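Transcriptional regulator, MarR family (PDB 3G3Z) probably binds DNA as a winged helix-turn-helix regulator of transcription, pairing with a second copy of itself through its terminal helices. Local coordinates at the interface of chains A and B. Sequence-based numbering; all coordinates share one arbitrary frame. Chains: chain A/B, Transcriptional regulator, MarR family.

Contact 1 and contact 2 lie about 25 Å apart, measured between the centres of their C-alpha atoms, on one two-fold symmetric interface. Each seats the start of one chain's helix 5-25 (5-26 in chain B) against the partner's penultimate helix: in contact 1 A:Asn4 and A:Leu6 meet B:Ser110, in contact 2 B:Asn4 and B:Leu6 meet A:Ser110. Val113 and Phe114 also recur with the chains exchanged. Contact 1 adds the last helix of both chains, contact 2 that of chain B. Such intertwined terminal helices are the usual MarR dimerisation region, which sets the spacing of the two DNA-binding lobes.

Contact 1: the interface of chains A and B. Residues chain A 4-6, 9, 132; chain B 110, 113-114, 119, 122, 126.
A:Gln5, A:Leu6 and A:Leu9, all helical in backbone torsions, bring the first turns of helix 5-25 against B:Ser110 and B:Phe114 at the end of helix 93-114 and against B:Asp119, B:Thr122 and B:Phe126 on helix 119-143. A:Gln5 does most of the touching. Its CG methylene sits over the centre of the B:Phe114 ring, 3.4 Å from the centroid, a CH-pi contact. The opposite face of the ring takes A:Leu132 CD2, offset toward the rim and 3.5 Å from CE1 of B:Phe114, so chain A clamps the phenyl from both sides, while A:Leu9 CB comes in at its edge. The same A:Leu132 methyl also rests on B:Val113 CG1. With chi2 at 110°, the A:Gln5 chain bends after crossing the ring and carries its amide to B:Asp119. There NE2 donates to the carboxylate OD1 at 2.8 Å, nearly along the C-O axis of the acceptor but tilted 19° from the amide plane. The other end of the amide, OE1, reaches the backbone O of B:Phe114 through a water, which lies 3.3 Å from A:Gln5 OE1. B:Thr122 OG1 lies close to NE2 and itself donates, in a long and tilted bond, to the B:Asp119 backbone O one turn back. B:Phe126 directs CZ toward the backbone O of A:Gln5 and CE1 toward A:Leu9. At the N-terminal end, the A:Leu6 backbone N donates to the B:Ser110 hydroxyl OG at 3.3 Å; this OG lies anti to its own backbone N (chi1 -173°), directed toward the start of the partner helix. A:Asn4 ND2 adds a weak bond to the same oxygen. Polar bonds thus flank an aromatic centre, joining the N-terminal and last helices of one subunit to the last two helices of the other and probably helping to hold the dimer together.

Contact 2: the interface of chains A and B. Residues chain A 20, 23, 106, 109-110, 113-114; chain B 4, 6, 136, 139.
B:Leu6 wedges its forked side chain between A:Phe20, A:Phe109 and A:Ser110, burying 100 Å² of its surface against chain A. One branch, CD2, meets the A:Phe20 ring at CE1, 3.4 Å away, the two side chains crossing obliquely. The other branch, CD1, approaches the A:Phe109 ring in its plane, at the edge near CD2, with the side chains at about a right angle; it also lies near the backbone O of A:Ala106. The faces of A:Phe109 are covered from within its own chain: A:Trp23 CD1 stands over the centre of one, 3.3 Å above the plane, and A:Val113 CG2 over the centre of the other. This sandwich steadies the ring and leaves its rim to the partner. CG of A:Phe109 is anti to the backbone N (chi1 -165°), which carries the ring out from helix 93-117 to the last helix of chain B. There B:Thr139 places its methyl CG2 3.7 Å from A:Phe109 CD1, and selenomethionine B:Met136 brings CB near CZ while its backbone O lies at the ring edge. The CG methylene of B:Met136 touches both methyls of A:Val113, with 3.8 Å to CG2, so that A:Val113 backs the aromatic ring and meets the partner at once. Beside the apolar wedge, A:Phe114 turns the CE2 corner of its ring toward the B:Leu6 backbone, 3.6 Å from CA, with A:Val113 CG1 over one of its faces. The A:Ser110 hydroxyl, anti to its backbone N at chi1 -172°, faces the first turn of the partner's N-terminal helix. B:Asn4 turns its amide to this hydroxyl: ND2 lies 3.1 Å from A:Ser110 OG, placed to donate to it, and OD1 is also within reach of a weak bond from OG. The B:Leu6 backbone N donates to A:Ser110 OG, 3.2 Å away and 153° at the hydrogen.

Contact 1: the interface of chains A and B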
loop_
_atom_site.group_PDB
_atom_site.type_symbol
_atom_site.label_atom_id
_atom_site.label_comp_id
_atom_site.label_asym_id
_atom_site.label_seq_id
_atom_site.Cartn_x
_atom_site.Cartn_y
_atom_site.Cartn_z
ATOM N N ASN A 4 10.779 -13.952 -8.292
ATOM C CA ASN A 4 9.938 -14.635 -7.320
ATOM C C ASN A 4 8.525 -14.059 -7.324
ATOM O O ASN A 4 8.336 -12.854 -7.481
ATOM C CB ASN A 4 10.556 -14.543 -5.925
ATOM C CG ASN A 4 9.786 -15.329 -4.887
ATOM O OD1 ASN A 4 9.409 -14.790 -3.853
ATOM N ND2 ASN A 4 9.544 -16.610 -5.162
ATOM N N GLN A 5 7.543 -14.934 -7.157
ATOM C CA GLN A 5 6.137 -14.561 -7.220
ATOM C C GLN A 5 5.794 -13.508 -6.177
ATOM O O GLN A 5 5.132 -12.516 -6.470
ATOM C CB GLN A 5 5.286 -15.782 -6.938
ATOM C CG GLN A 5 4.223 -16.017 -7.949
ATOM C CD GLN A 5 4.524 -17.221 -8.778
ATOM O OE1 GLN A 5 4.275 -18.355 -8.359
ATOM N NE2 GLN A 5 5.078 -16.995 -9.962
ATOM N N LEU A 6 6.253 -13.760 -4.954
ATOM C CA LEU A 6 6.009 -12.903 -3.807
ATOM C C LEU A 6 6.634 -11.538 -4.032
ATOM O O LEU A 6 6.045 -10.512 -3.689
ATOM C CB LEU A 6 6.603 -13.559 -2.558
ATOM C CG LEU A 6 6.050 -13.355 -1.139
ATOM C CD1 LEU A 6 7.106 -12.769 -0.189
ATOM C CD2 LEU A 6 4.723 -12.588 -1.100
ATOM N N LEU A 9 4.578 -9.766 -6.629
ATOM C CA LEU A 9 3.325 -9.303 -6.040
ATOM C C LEU A 9 3.557 -8.095 -5.134
ATOM O O LEU A 9 2.865 -7.079 -5.249
ATOM C CB LEU A 9 2.623 -10.433 -5.254
ATOM C CG LEU A 9 1.293 -10.022 -4.597
ATOM C CD1 LEU A 9 0.202 -9.876 -5.655
ATOM C CD2 LEU A 9 0.858 -10.994 -3.515
ATOM N N LEU A 132 -5.466 -14.072 -2.757
ATOM C CA LEU A 132 -4.102 -13.923 -2.266
ATOM C C LEU A 132 -4.096 -13.431 -0.823
ATOM O O LEU A 132 -3.438 -14.022 0.013
ATOM C CB LEU A 132 -3.291 -12.995 -3.167
ATOM C CG LEU A 132 -2.856 -13.634 -4.488
ATOM C CD1 LEU A 132 -2.542 -12.566 -5.531
ATOM C CD2 LEU A 132 -1.677 -14.580 -4.295
ATOM N N SER B 110 5.959 -17.684 -0.441
ATOM C CA SER B 110 5.586 -17.556 -1.854
ATOM C C SER B 110 4.948 -18.821 -2.433
ATOM O O SER B 110 4.014 -18.739 -3.241
ATOM C CB SER B 110 6.804 -17.163 -2.693
ATOM O OG SER B 110 6.432 -16.871 -4.025
ATOM N N VAL B 113 1.514 -19.515 -0.845
ATOM C CA VAL B 113 0.603 -18.434 -1.197
ATOM C C VAL B 113 0.050 -18.547 -2.625
ATOM O O VAL B 113 -1.140 -18.307 -2.848
ATOM C CB VAL B 113 1.253 -17.051 -0.904
ATOM C CG1 VAL B 113 0.638 -15.932 -1.737
ATOM C CG2 VAL B 113 1.156 -16.740 0.588
ATOM N N PHE B 114 0.908 -18.940 -3.568
ATOM C CA PHE B 114 0.514 -19.031 -4.971
ATOM C C PHE B 114 0.093 -20.436 -5.411
ATOM O O PHE B 114 -0.168 -20.674 -6.596
ATOM C CB PHE B 114 1.616 -18.453 -5.868
ATOM C CG PHE B 114 1.762 -16.969 -5.734
ATOM C CD1 PHE B 114 1.024 -16.113 -6.544
ATOM C CD2 PHE B 114 2.599 -16.422 -4.763
ATOM C CE1 PHE B 114 1.139 -14.733 -6.409
ATOM C CE2 PHE B 114 2.718 -15.044 -4.620
ATOM C CZ PHE B 114 1.988 -14.200 -5.445
ATOM N N ASP B 119 1.547 -20.253 -13.152
ATOM C CA ASP B 119 2.431 -19.161 -13.583
ATOM C C ASP B 119 1.819 -18.323 -14.715
ATOM O O ASP B 119 2.080 -17.116 -14.802
ATOM C CB ASP B 119 3.805 -19.687 -14.015
ATOM C CG ASP B 119 4.795 -19.759 -12.873
ATOM O OD1 ASP B 119 4.949 -18.759 -12.144
ATOM O OD2 ASP B 119 5.446 -20.811 -12.716
ATOM N N THR B 122 -0.503 -15.955 -12.917
ATOM C CA THR B 122 0.204 -14.934 -12.156
ATOM C C THR B 122 0.883 -13.909 -13.070
ATOM O O THR B 122 0.758 -12.717 -12.829
ATOM C CB THR B 122 1.167 -15.505 -11.061
ATOM O OG1 THR B 122 2.262 -16.211 -11.674
ATOM C CG2 THR B 122 0.418 -16.438 -10.122
ATOM N N PHE B 126 0.147 -10.053 -12.814
ATOM C CA PHE B 126 1.213 -9.061 -12.712
ATOM C C PHE B 126 1.175 -8.044 -13.847
ATOM O O PHE B 126 1.416 -6.860 -13.625
ATOM C CB PHE B 126 2.585 -9.737 -12.610
ATOM C CG PHE B 126 2.726 -10.633 -11.403
ATOM C CD1 PHE B 126 2.036 -10.347 -10.222
ATOM C CD2 PHE B 126 3.549 -11.755 -11.443
ATOM C CE1 PHE B 126 2.156 -11.170 -9.095
ATOM C CE2 PHE B 126 3.680 -12.591 -10.317
ATOM C CZ PHE B 126 2.982 -12.290 -9.140
HETATM O O HOH W 1 1.688 -20.242 -9.021
#

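Contact 2: the interface of chains A and B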
loop_
_atom_site.group_PDB
_atom_site.type_symbol
_atom_site.label_atom_id
_atom_site.label_comp_id
_atom_site.label_asym_id
_atom_site.label_seq_id
_atom_site.Cartn_x
_atom_site.Cartn_y
_atom_site.Cartn_z
ATOM N N PHE A 20 -2.479 5.306 -5.740
ATOM C CA PHE A 20 -3.728 5.687 -5.112
ATOM C C PHE A 20 -3.516 6.833 -4.119
ATOM O O PHE A 20 -4.290 7.796 -4.105
ATOM C CB PHE A 20 -4.369 4.475 -4.413
ATOM C CG PHE A 20 -5.763 4.729 -3.917
ATOM C CD1 PHE A 20 -6.808 4.922 -4.812
ATOM C CD2 PHE A 20 -6.034 4.767 -2.553
ATOM C CE1 PHE A 20 -8.092 5.159 -4.353
ATOM C CE2 PHE A 20 -7.325 4.995 -2.085
ATOM C CZ PHE A 20 -8.352 5.197 -2.981
ATOM N N TRP A 23 -2.831 10.059 -6.084
ATOM C CA TRP A 23 -4.083 10.651 -6.544
ATOM C C TRP A 23 -4.785 11.412 -5.410
ATOM O O TRP A 23 -5.208 12.549 -5.596
ATOM C CB TRP A 23 -5.029 9.605 -7.144
ATOM C CG TRP A 23 -6.302 10.227 -7.542
ATOM C CD1 TRP A 23 -6.559 10.897 -8.705
ATOM C CD2 TRP A 23 -7.498 10.313 -6.757
ATOM N NE1 TRP A 23 -7.849 11.366 -8.704
ATOM C CE2 TRP A 23 -8.444 11.029 -7.517
ATOM C CE3 TRP A 23 -7.860 9.853 -5.486
ATOM C CZ2 TRP A 23 -9.732 11.291 -7.047
ATOM C CZ3 TRP A 23 -9.136 10.111 -5.025
ATOM C CH2 TRP A 23 -10.054 10.820 -5.798
ATOM N N ALA A 106 -13.226 11.792 -7.640
ATOM C CA ALA A 106 -13.084 10.345 -7.420
ATOM C C ALA A 106 -13.855 9.549 -8.456
ATOM O O ALA A 106 -13.335 8.571 -9.002
ATOM C CB ALA A 106 -13.537 9.965 -6.027
ATOM N N PHE A 109 -12.012 10.051 -11.790
ATOM C CA PHE A 109 -10.833 9.159 -11.801
ATOM C C PHE A 109 -11.234 7.708 -12.030
ATOM O O PHE A 109 -10.614 6.998 -12.821
ATOM C CB PHE A 109 -10.055 9.279 -10.483
ATOM C CG PHE A 109 -8.661 8.686 -10.530
ATOM C CD1 PHE A 109 -7.715 9.160 -11.434
ATOM C CD2 PHE A 109 -8.289 7.694 -9.647
ATOM C CE1 PHE A 109 -6.437 8.639 -11.479
ATOM C CE2 PHE A 109 -6.991 7.160 -9.662
ATOM C CZ PHE A 109 -6.063 7.632 -10.587
ATOM N N SER A 110 -12.285 7.280 -11.336
ATOM C CA SER A 110 -12.757 5.901 -11.373
ATOM C C SER A 110 -13.241 5.534 -12.778
ATOM O O SER A 110 -12.933 4.450 -13.290
ATOM C CB SER A 110 -13.873 5.711 -10.337
ATOM O OG SER A 110 -14.253 4.355 -10.194
ATOM N N VAL A 113 -10.094 5.358 -15.246
ATOM C CA VAL A 113 -9.177 4.247 -15.021
ATOM C C VAL A 113 -9.810 2.941 -15.488
ATOM O O VAL A 113 -9.206 2.175 -16.247
ATOM C CB VAL A 113 -8.711 4.187 -13.539
ATOM C CG1 VAL A 113 -8.023 2.876 -13.224
ATOM C CG2 VAL A 113 -7.781 5.362 -13.234
ATOM N N PHE A 114 -11.049 2.729 -15.071
ATOM C CA PHE A 114 -11.700 1.456 -15.285
ATOM C C PHE A 114 -12.328 1.360 -16.666
ATOM O O PHE A 114 -12.655 0.273 -17.110
ATOM C CB PHE A 114 -12.672 1.149 -14.141
ATOM C CG PHE A 114 -11.971 0.869 -12.833
ATOM C CD1 PHE A 114 -11.363 -0.363 -12.608
ATOM C CD2 PHE A 114 -11.882 1.853 -11.848
ATOM C CE1 PHE A 114 -10.688 -0.621 -11.399
ATOM C CE2 PHE A 114 -11.217 1.615 -10.646
ATOM C CZ PHE A 114 -10.616 0.371 -10.419
ATOM N N ASN B 4 -18.440 2.201 -5.813
ATOM C CA ASN B 4 -17.596 2.601 -6.926
ATOM C C ASN B 4 -16.338 1.701 -7.074
ATOM O O ASN B 4 -15.843 1.151 -6.090
ATOM C CB ASN B 4 -17.309 4.090 -6.668
ATOM C CG ASN B 4 -16.075 4.609 -7.335
ATOM O OD1 ASN B 4 -14.957 4.209 -7.010
ATOM N ND2 ASN B 4 -16.262 5.578 -8.221
ATOM N N LEU B 6 -13.167 2.295 -7.993
ATOM C CA LEU B 6 -12.025 2.899 -7.329
ATOM C C LEU B 6 -12.047 2.598 -5.827
ATOM O O LEU B 6 -11.009 2.337 -5.239
ATOM C CB LEU B 6 -12.045 4.420 -7.536
ATOM C CG LEU B 6 -10.781 5.256 -7.772
ATOM C CD1 LEU B 6 -10.905 6.624 -7.091
ATOM C CD2 LEU B 6 -9.516 4.558 -7.346
HETATM N N MSE B 136 -3.559 4.676 -14.199
HETATM C CA MSE B 136 -3.669 5.560 -13.054
HETATM C C MSE B 136 -2.627 6.676 -13.104
HETATM O O MSE B 136 -2.969 7.841 -12.898
HETATM C CB MSE B 136 -3.562 4.766 -11.745
HETATM C CG MSE B 136 -4.754 3.849 -11.445
HETATM SE SE MSE B 136 -4.473 2.670 -9.883
HETATM C CE MSE B 136 -2.550 2.503 -9.977
ATOM N N THR B 139 -3.457 9.113 -16.072
ATOM C CA THR B 139 -4.612 9.953 -15.727
ATOM C C THR B 139 -4.207 11.038 -14.731
ATOM O O THR B 139 -4.664 12.184 -14.822
ATOM C CB THR B 139 -5.783 9.098 -15.140
ATOM O OG1 THR B 139 -6.039 7.974 -15.989
ATOM C CG2 THR B 139 -7.067 9.911 -14.993
#